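Local coordinates for EKC/KEOPS complex subunit GON7 (Saccharomyces cerevisiae, PDB 4WXA), which is a subunit of the EKC/KEOPS complex, needed for t6A37 formation in tRNAs reading codons that begin with adenine, and likely supports the catalytic subunit KAE1, at residues Glu15-Ala19 with Asp80-Phe84. Residues are numbered along the deposited sequence.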
loop_
_atom_site.group_PDB
_atom_site.type_symbol
_atom_site.label_atom_id
_atom_site.label_comp_id
_atom_site.label_asym_id
_atom_site.label_seq_id
_atom_site.Cartn_x
_atom_site.Cartn_y
_atom_site.Cartn_z
ATOM N N GLU D 15 -5.524 10.576 9.724
ATOM C CA GLU D 15 -4.420 10.825 8.758
ATOM C C GLU D 15 -3.212 10.261 9.402
ATOM O O GLU D 15 -2.986 10.498 10.550
ATOM C CB GLU D 15 -4.193 12.303 8.542
ATOM C CG GLU D 15 -5.324 13.085 7.891
ATOM C CD GLU D 15 -5.298 12.968 6.402
ATOM N N LYS D 16 -2.423 9.503 8.688
ATOM C CA LYS D 16 -1.349 8.800 9.344
ATOM C C LYS D 16 -0.112 8.902 8.485
ATOM O O LYS D 16 -0.142 8.507 7.321
ATOM C CB LYS D 16 -1.752 7.365 9.516
ATOM C CG LYS D 16 -0.634 6.408 9.820
ATOM C CD LYS D 16 0.020 6.693 11.154
ATOM C CE LYS D 16 0.858 5.518 11.576
ATOM N NZ LYS D 16 1.869 5.942 12.551
ATOM N N SER D 17 0.965 9.430 9.070
ATOM C CA SER D 17 2.294 9.451 8.420
ATOM C C SER D 17 3.186 8.304 8.809
ATOM O O SER D 17 3.268 7.929 9.991
ATOM C CB SER D 17 3.048 10.715 8.793
ATOM O OG SER D 17 2.276 11.807 8.402
ATOM N N PHE D 18 3.893 7.782 7.825
ATOM C CA PHE D 18 4.924 6.793 8.039
ATOM C C PHE D 18 6.305 7.287 7.617
ATOM O O PHE D 18 6.487 7.887 6.552
ATOM C CB PHE D 18 4.627 5.590 7.190
ATOM C CG PHE D 18 3.298 4.950 7.454
ATOM C CD1 PHE D 18 2.187 5.336 6.760
ATOM C CD2 PHE D 18 3.182 3.916 8.350
ATOM C CE1 PHE D 18 0.955 4.733 6.988
ATOM C CE2 PHE D 18 1.977 3.294 8.559
ATOM C CZ PHE D 18 0.850 3.700 7.881
ATOM N N ALA D 19 7.280 7.012 8.447
ATOM C CA ALA D 19 8.680 7.243 8.136
ATOM C C ALA D 19 9.404 6.167 8.886
ATOM O O ALA D 19 9.111 5.923 10.048
ATOM C CB ALA D 19 9.122 8.610 8.615
ATOM N N ASP D 80 5.355 -1.392 8.899
ATOM C CA ASP D 80 4.559 -0.319 9.522
ATOM C C ASP D 80 3.133 -0.275 8.916
ATOM O O ASP D 80 2.133 -0.301 9.623
ATOM C CB ASP D 80 5.199 1.068 9.363
ATOM C CG ASP D 80 6.529 1.235 10.059
ATOM O OD1 ASP D 80 6.911 0.433 10.961
ATOM O OD2 ASP D 80 7.197 2.239 9.672
ATOM N N ILE D 81 3.039 -0.223 7.609
ATOM C CA ILE D 81 1.755 -0.099 6.936
ATOM C C ILE D 81 0.894 -1.307 7.293
ATOM O O ILE D 81 -0.269 -1.163 7.631
ATOM C CB ILE D 81 1.955 0.022 5.426
ATOM C CG1 ILE D 81 2.520 1.402 5.089
ATOM C CG2 ILE D 81 0.672 -0.059 4.619
ATOM C CD1 ILE D 81 3.291 1.466 3.780
ATOM N N ASN D 82 1.479 -2.496 7.231
ATOM C CA ASN D 82 0.751 -3.722 7.485
ATOM C C ASN D 82 0.315 -3.748 8.951
ATOM O O ASN D 82 -0.846 -4.009 9.268
ATOM C CB ASN D 82 1.592 -4.956 7.103
ATOM C CG ASN D 82 1.401 -5.398 5.624
ATOM O OD1 ASN D 82 0.353 -5.200 5.000
ATOM N ND2 ASN D 82 2.434 -6.002 5.065
ATOM N N GLU D 83 1.229 -3.425 9.839
ATOM C CA GLU D 83 0.870 -3.313 11.239
ATOM C C GLU D 83 -0.296 -2.312 11.444
ATOM O O GLU D 83 -1.270 -2.611 12.091
ATOM C CB GLU D 83 2.109 -2.937 12.066
ATOM C CG GLU D 83 1.891 -2.846 13.579
ATOM N N PHE D 84 -0.205 -1.142 10.844
ATOM C CA PHE D 84 -1.204 -0.103 11.063
ATOM C C PHE D 84 -2.588 -0.521 10.551
ATOM O O PHE D 84 -3.609 -0.216 11.167
ATOM C CB PHE D 84 -0.750 1.217 10.388
ATOM C CG PHE D 84 -1.789 2.293 10.416
ATOM C CD1 PHE D 84 -1.986 3.046 11.537
ATOM C CD2 PHE D 84 -2.593 2.510 9.305
ATOM C CE1 PHE D 84 -2.965 4.011 11.556
ATOM C CE2 PHE D 84 -3.587 3.465 9.327
ATOM C CZ PHE D 84 -3.789 4.206 10.460
#
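In Gon7 an N-terminal beta-hairpin packs against one long helix, and this contact joins the two. Lys16 and Phe18 lie on strand 14-18, the second strand of the hairpin. Asp80, Ile81 and Phe84 lie on helix 66-94. The axes of the short segments 15-18 and 80-84 run roughly antiparallel, at 151°, and come within 10.1 Å of each other. No hydrogen bond crosses between the segments, so the join rests mainly on side-chain packing.

Phe18 has the most surface covered and is buried. Its ring lies against Ile81 and Phe84, three residues apart on the helix. Ile81 CG1 sits over one face of this ring, 3.9 Å from its centroid, as a CH-pi contact. Phe18 CE2 also reaches the backbone at Ile81 CA, 3.8 Å away. Phe84 CB is at the ring edge, 3.9 Å from Phe18 CZ. Phe18 CD2 touches Asp80 CB at 3.6 Å, so the aspartate contributes its aliphatic carbon here.

Phe84 has the next largest covered surface. The edge of Phe18 points toward its face in an offset edge-to-face pair, with centroids 5.7 Å apart and planes at 86°. Tyr8 of strand 5-10 meets Phe84 in another edge-to-face pair, so both hairpin strands reach this ring. Backbone hydrogen bonds between Lys16 and Tyr8 and between Phe18 and Ala6 hold the strands together. Beyond the hairpin, Ile81 packs on Leu13 of the PCC1 chain, which places this part of the helix at the Gon7-Pcc1 interface.

Lys16 contributes the aliphatic part of its side chain. Lys16 CG makes a CH-pi contact over one face of the Phe84 ring, 3.9 Å from the centroid; the ring atom nearest to Lys16 CG is Phe84 CE1, at 3.8 Å.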